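Local coordinates for resiniferatoxin-binding, phosphotriesterase-related protein (Rhodobacter sphaeroides 2.4.1, PDB 3K2G) that binds two zinc ions in a TIM-barrel active site and is probably a phosphoric ester hydrolase of the phosphotriesterase family, at residues L148-A154 with K190-G194; R197-R201 with E227-L231; E35-N39 with K117-I121. One frame throughout, in Å; residues are numbered along the deposited sequence.

Contact 1. Residues L148-A154 with K190-G194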
# COMPACT_ATOMS: atom_id res chain seq x y z
N LEU B 148 -29.54 21.54 31.49
CA LEU B 148 -30.11 21.81 30.17
C LEU B 148 -30.43 20.54 29.39
O LEU B 148 -29.67 19.57 29.41
CB LEU B 148 -29.13 22.65 29.35
CG LEU B 148 -28.57 23.93 29.97
CD1 LEU B 148 -27.58 24.57 28.99
CD2 LEU B 148 -29.71 24.88 30.28
N SER B 149 -31.56 20.56 28.69
CA SER B 149 -31.96 19.42 27.87
C SER B 149 -31.43 19.70 26.47
O SER B 149 -30.91 20.78 26.21
CB SER B 149 -33.49 19.29 27.81
OG SER B 149 -34.05 20.36 27.06
N ALA B 150 -31.56 18.73 25.57
CA ALA B 150 -31.10 18.94 24.20
C ALA B 150 -31.86 20.11 23.59
O ALA B 150 -31.29 20.94 22.89
CB ALA B 150 -31.31 17.67 23.37
N ASP B 151 -33.16 20.20 23.88
CA ASP B 151 -33.96 21.29 23.34
C ASP B 151 -33.60 22.64 23.95
O ASP B 151 -33.64 23.66 23.27
CB ASP B 151 -35.45 21.00 23.51
CG ASP B 151 -35.94 19.88 22.60
OD1 ASP B 151 -35.55 19.86 21.41
OD2 ASP B 151 -36.72 19.02 23.07
N ASP B 152 -33.23 22.65 25.23
CA ASP B 152 -32.86 23.90 25.89
C ASP B 152 -31.58 24.43 25.24
O ASP B 152 -31.40 25.63 25.06
CB ASP B 152 -32.63 23.68 27.39
CG ASP B 152 -33.88 23.19 28.11
OD1 ASP B 152 -34.96 23.79 27.91
OD2 ASP B 152 -33.78 22.20 28.87
N ILE B 153 -30.68 23.51 24.89
CA ILE B 153 -29.43 23.88 24.24
C ILE B 153 -29.74 24.45 22.86
O ILE B 153 -29.14 25.44 22.44
CB ILE B 153 -28.49 22.66 24.11
CG1 ILE B 153 -28.00 22.26 25.51
CG2 ILE B 153 -27.32 22.98 23.19
CD1 ILE B 153 -27.18 21.00 25.54
N ALA B 154 -30.68 23.82 22.17
CA ALA B 154 -31.08 24.29 20.84
C ALA B 154 -31.66 25.69 20.99
O ALA B 154 -31.36 26.59 20.20
CB ALA B 154 -32.10 23.35 20.23
N LYS B 190 -26.00 14.71 23.89
CA LYS B 190 -27.12 15.62 24.12
C LYS B 190 -26.77 16.97 23.51
O LYS B 190 -27.60 17.61 22.87
CB LYS B 190 -27.36 15.80 25.62
CG LYS B 190 -28.55 16.71 25.95
CD LYS B 190 -28.61 17.02 27.44
CE LYS B 190 -27.40 17.84 27.88
NZ LYS B 190 -27.35 18.04 29.35
N SER B 191 -25.53 17.39 23.73
CA SER B 191 -25.05 18.65 23.19
C SER B 191 -25.17 18.65 21.67
O SER B 191 -25.68 19.61 21.08
CB SER B 191 -23.58 18.85 23.59
OG SER B 191 -23.02 19.96 22.92
N LEU B 192 -24.69 17.58 21.04
CA LEU B 192 -24.74 17.47 19.58
C LEU B 192 -26.16 17.41 19.04
O LEU B 192 -26.44 17.97 17.98
CB LEU B 192 -23.96 16.24 19.12
CG LEU B 192 -23.86 16.07 17.59
CD1 LEU B 192 -23.22 17.30 16.98
CD2 LEU B 192 -23.06 14.82 17.25
N ARG B 193 -27.05 16.73 19.76
CA ARG B 193 -28.44 16.64 19.33
C ARG B 193 -29.09 18.02 19.38
O ARG B 193 -29.84 18.39 18.47
CB ARG B 193 -29.22 15.66 20.23
CG ARG B 193 -28.83 14.20 20.05
CD ARG B 193 -29.74 13.28 20.86
NE ARG B 193 -29.43 11.86 20.66
CZ ARG B 193 -29.62 11.20 19.52
NH1 ARG B 193 -30.12 11.82 18.46
NH2 ARG B 193 -29.31 9.92 19.44
N GLY B 194 -28.79 18.78 20.42
CA GLY B 194 -29.35 20.12 20.54
C GLY B 194 -28.81 21.01 19.43
O GLY B 194 -29.51 21.86 18.89
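Two outer helices of the TIM barrel, 150-162 and 186-202, pack here at the N-terminal end of the first; the short segments cross at -49° with their axes 7.7 Å apart. L148, still in the loop, offers its carbonyl: K190 NZ donates to L148 O at 2.8 Å, and the same ammonium also bonds to the carbonyl of A145, so the lysine ties down the chain leading into the helix. S149 is the N-cap and closes a capping box with D152: D152 N donates to S149 OG (3.0 Å) and S149 N to D152 OD2 (2.8 Å). A150 lies against the aliphatic part of K190, A150 CB being 3.9 Å from K190 CG. Its backbone comes closest of all to the partner helix, with the CA atoms of A150 and G194 only 4.2 Å apart. G194 permits this approach, since an ideal CB there would clash with A150 O and I153 CB. I153 points toward helix 186-202, its CD1 lying 3.9 Å from both K190 CE and S191 CA, and it also touches Y135. One turn beyond A150, the A154 methyl rests on the partner backbone, A154 CB lying 3.3 Å from G194 O.

Contact 2. Residues R197-R201 with E227-L231; sequences RAQVR and EGADL
A salt bridge fixes one end of this contact: R197 NE donates to E227 OE1 at 2.8 Å (166°), and R197 NH2 adds a weak bond to E227 OE2 at 3.3 Å. R197 is extended (m, t, t), so the carboxylate meets the guanidinium edge near its plane; E227 is m, m. At the other end D230 N donates to Q199 OE1 at 3.0 Å (169°), with Q199 t, m. Q199 NE2 bonds to L204 O and, at 3.2 Å, to a water that donates to D230 OD2, also 3.2 Å away; D230 OD1 accepts from R232 N. Residues 197-201 are helical, while 227-231 leave helix 217-226 through a Schellman motif, G228 having phi/psi 81/11 and A229 extending at -78/161. CA atoms pair R197 with E227 (6.3 Å) and V200 with A229 (5.4 Å). Between the polar ends, V200 (chi1 t) places CG2 3.2 Å from G228 O and 4.4 Å from A229 CB. Charge pairing and amide bonding thus hold the connection between helix 217-226 and strand 234-236 against helix 186-202, with little apolar burial.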
# COMPACT_ATOMS: atom_id res chain seq x y z
N ARG B 197 -30.56 20.12 16.17
CA ARG B 197 -31.91 20.64 16.16
C ARG B 197 -31.84 22.13 15.88
O ARG B 197 -32.71 22.70 15.21
CB ARG B 197 -32.62 20.35 17.49
CG ARG B 197 -32.85 18.86 17.69
CD ARG B 197 -33.53 18.53 19.01
NE ARG B 197 -33.51 17.09 19.25
CZ ARG B 197 -33.89 16.51 20.39
NH1 ARG B 197 -34.33 17.25 21.39
NH2 ARG B 197 -33.82 15.19 20.52
N ALA B 198 -30.79 22.78 16.38
CA ALA B 198 -30.62 24.21 16.16
C ALA B 198 -30.28 24.42 14.69
O ALA B 198 -30.60 25.46 14.12
CB ALA B 198 -29.51 24.76 17.05
N GLN B 199 -29.62 23.44 14.08
CA GLN B 199 -29.25 23.56 12.68
C GLN B 199 -30.53 23.58 11.84
O GLN B 199 -30.66 24.36 10.90
CB GLN B 199 -28.35 22.39 12.27
CG GLN B 199 -27.57 22.59 10.97
CD GLN B 199 -28.45 22.57 9.73
OE1 GLN B 199 -29.27 21.67 9.55
NE2 GLN B 199 -28.27 23.57 8.86
N VAL B 200 -31.48 22.71 12.19
CA VAL B 200 -32.74 22.65 11.47
C VAL B 200 -33.55 23.94 11.67
O VAL B 200 -34.08 24.51 10.72
CB VAL B 200 -33.60 21.45 11.94
CG1 VAL B 200 -34.96 21.45 11.23
CG2 VAL B 200 -32.87 20.14 11.65
N ARG B 201 -33.62 24.39 12.92
CA ARG B 201 -34.39 25.60 13.23
C ARG B 201 -33.81 26.91 12.69
O ARG B 201 -34.56 27.73 12.16
CB ARG B 201 -34.59 25.69 14.75
CG ARG B 201 -35.41 24.53 15.31
CD ARG B 201 -35.31 24.42 16.83
NE ARG B 201 -35.82 25.59 17.53
CZ ARG B 201 -35.75 25.77 18.85
NH1 ARG B 201 -35.17 24.84 19.61
NH2 ARG B 201 -36.24 26.87 19.41
N GLU B 227 -31.50 13.60 13.37
CA GLU B 227 -32.08 14.77 14.02
C GLU B 227 -32.63 15.69 12.95
O GLU B 227 -33.13 16.77 13.24
CB GLU B 227 -31.04 15.51 14.86
CG GLU B 227 -30.75 14.89 16.22
CD GLU B 227 -31.97 14.79 17.12
OE1 GLU B 227 -32.95 15.55 16.92
OE2 GLU B 227 -31.95 13.96 18.06
N GLY B 228 -32.54 15.25 11.69
CA GLY B 228 -33.05 16.04 10.58
C GLY B 228 -32.15 17.16 10.10
O GLY B 228 -32.57 17.99 9.29
N ALA B 229 -30.91 17.19 10.57
CA ALA B 229 -29.99 18.25 10.15
C ALA B 229 -29.42 17.99 8.75
O ALA B 229 -29.44 16.86 8.26
CB ALA B 229 -28.88 18.40 11.16
N ASP B 230 -28.92 19.05 8.14
CA ASP B 230 -28.37 19.03 6.78
C ASP B 230 -26.89 18.63 6.71
O ASP B 230 -26.01 19.45 6.97
CB ASP B 230 -28.55 20.42 6.17
CG ASP B 230 -28.48 20.42 4.66
OD1 ASP B 230 -27.89 19.47 4.09
OD2 ASP B 230 -29.00 21.38 4.05
N LEU B 231 -26.61 17.39 6.34
CA LEU B 231 -25.23 16.93 6.25
C LEU B 231 -24.41 17.77 5.27
O LEU B 231 -23.21 17.93 5.44
CB LEU B 231 -25.17 15.46 5.83
CG LEU B 231 -25.89 14.44 6.72
CD1 LEU B 231 -25.62 13.04 6.20
CD2 LEU B 231 -25.40 14.58 8.16
O HOH W 1 -30.04 23.51 6.17

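Contact 3. Residues E35-N39 with K117-I121. With ZN (zinc ion), chain I.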
# COMPACT_ATOMS: atom_id res chain seq x y z
N GLU B 35 -10.33 28.99 13.15
CA GLU B 35 -9.25 29.62 13.90
C GLU B 35 -9.78 30.18 15.21
O GLU B 35 -10.94 30.59 15.30
CB GLU B 35 -8.65 30.79 13.11
CG GLU B 35 -8.19 30.47 11.70
CD GLU B 35 -7.03 29.49 11.66
OE1 GLU B 35 -6.23 29.47 12.62
OE2 GLU B 35 -6.91 28.75 10.66
N HIS B 36 -8.93 30.20 16.24
CA HIS B 36 -9.33 30.77 17.51
C HIS B 36 -8.52 32.04 17.64
O HIS B 36 -7.30 32.02 17.52
CB HIS B 36 -9.02 29.81 18.66
CG HIS B 36 -9.77 28.52 18.57
ND1 HIS B 36 -11.08 28.40 18.98
CD2 HIS B 36 -9.41 27.32 18.07
CE1 HIS B 36 -11.50 27.17 18.73
NE2 HIS B 36 -10.51 26.50 18.17
N LEU B 37 -9.21 33.16 17.86
CA LEU B 37 -8.54 34.45 17.99
C LEU B 37 -8.22 34.77 19.44
O LEU B 37 -7.26 35.49 19.73
CB LEU B 37 -9.41 35.54 17.36
CG LEU B 37 -9.73 35.20 15.90
CD1 LEU B 37 -10.52 36.33 15.26
CD2 LEU B 37 -8.44 34.96 15.14
N GLN B 38 -9.03 34.22 20.33
CA GLN B 38 -8.90 34.37 21.77
C GLN B 38 -9.56 33.13 22.35
O GLN B 38 -10.59 32.69 21.85
CB GLN B 38 -9.67 35.61 22.27
CG GLN B 38 -9.09 36.96 21.87
CD GLN B 38 -7.78 37.27 22.57
OE1 GLN B 38 -6.71 36.88 22.10
NE2 GLN B 38 -7.87 37.94 23.70
N ASN B 39 -8.99 32.55 23.40
CA ASN B 39 -9.61 31.37 24.00
C ASN B 39 -8.98 31.03 25.35
O ASN B 39 -8.05 31.70 25.79
CB ASN B 39 -9.50 30.16 23.07
CG ASN B 39 -8.09 29.61 22.98
OD1 ASN B 39 -7.15 30.18 23.55
ND2 ASN B 39 -7.92 28.50 22.26
N LYS B 117 -14.45 41.12 22.04
CA LYS B 117 -13.09 41.02 21.55
C LYS B 117 -13.06 40.83 20.03
O LYS B 117 -12.31 41.50 19.33
CB LYS B 117 -12.37 39.85 22.22
CG LYS B 117 -12.23 39.94 23.73
CD LYS B 117 -11.37 38.79 24.25
CE LYS B 117 -11.31 38.71 25.77
NZ LYS B 117 -10.60 39.87 26.37
N LEU B 118 -13.89 39.91 19.54
CA LEU B 118 -13.96 39.63 18.11
C LEU B 118 -14.24 40.91 17.31
O LEU B 118 -13.63 41.14 16.27
CB LEU B 118 -15.05 38.59 17.81
CG LEU B 118 -14.84 37.17 18.34
CD1 LEU B 118 -15.89 36.24 17.75
CD2 LEU B 118 -13.44 36.68 17.97
N ARG B 119 -15.16 41.73 17.80
CA ARG B 119 -15.49 42.97 17.11
C ARG B 119 -14.31 43.94 17.07
O ARG B 119 -14.08 44.63 16.07
CB ARG B 119 -16.71 43.63 17.77
CG ARG B 119 -18.03 43.01 17.32
CD ARG B 119 -19.22 43.58 18.08
NE ARG B 119 -20.48 43.23 17.41
CZ ARG B 119 -21.69 43.55 17.87
NH1 ARG B 119 -21.82 44.22 19.01
NH2 ARG B 119 -22.77 43.21 17.18
N ARG B 120 -13.54 44.00 18.15
CA ARG B 120 -12.39 44.88 18.17
C ARG B 120 -11.37 44.36 17.15
O ARG B 120 -10.74 45.14 16.43
CB ARG B 120 -11.76 44.93 19.57
CG ARG B 120 -10.47 45.75 19.62
CD ARG B 120 -9.84 45.73 20.99
NE ARG B 120 -8.44 46.15 20.93
CZ ARG B 120 -7.58 46.07 21.94
NH1 ARG B 120 -7.97 45.59 23.11
NH2 ARG B 120 -6.33 46.47 21.77
N ILE B 121 -11.23 43.04 17.09
CA ILE B 121 -10.29 42.44 16.15
C ILE B 121 -10.72 42.72 14.71
O ILE B 121 -9.90 43.13 13.88
CB ILE B 121 -10.18 40.92 16.37
CG1 ILE B 121 -9.65 40.65 17.78
CG2 ILE B 121 -9.27 40.31 15.32
CD1 ILE B 121 -9.57 39.19 18.15
ZN ZN I . -10.55 24.51 17.30
O HOH W 2 -10.14 22.76 18.08
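A metal ligand and a helix-packing residue stand side by side in sequence here, facing opposite ways: H36 directs its CA-to-CB bond away from helix 115-125, whereas L37 directs its own toward it. H36 NE2 binds the zinc at 2.2 Å, and a water lies 2.0 Å from the same ion; H34, E177 and D304 complete its ligands. H36 ND1 is bonded to T107 OG1, so both ring nitrogens are engaged. Across the interface to 117-121 there is no hydrogen bond, and the evidence for contact is apolar packing. L37 CB sits 3.7 Å from I121 CD1, and L37 CD1 reaches L118 CD2 at 4.0 Å. L118 and I121, one helical turn apart in the sense of i to i+3, thereby present their side chains to the same leucine, while V129 of strand 128-131 touches both L37 and L118. Q38 also points at the helix, its CG 4.4 Å from I121 CD1, and its side chain lies along the aliphatic part of K117. The CA atoms remain 7.5 Å apart for L37 and L118, so side chains fill the gap between the backbones. The segment 35-39 follows strand 31-32, and H36, with H34 just before the segment, forms the HxH metal-binding motif of the amidohydrolase-type TIM barrel, here backed by an outer helix behind the binuclear zinc site.

How the contacts relate
Along the chain contact 3 closes first, followed by contact 1 and then contact 2, all within the one phosphotriesterase-family TIM barrel. Contacts 1 and 2 are neighbours, their centres 12 Å apart, and share helix 186-202, which meets helix 150-162 in the former and the loop after helix 217-226 in the latter. They also touch directly: R193 NH1 pairs with E227 OE2 at 2.8 Å and D151 OD1 with R197 NH1 at 2.9 Å, linking three successive elements of the outer layer through charge. Contact 3 stands apart, with centres 26 and 27 Å from those of contacts 1 and 2, and joins the zinc-binding loop to helix 115-125.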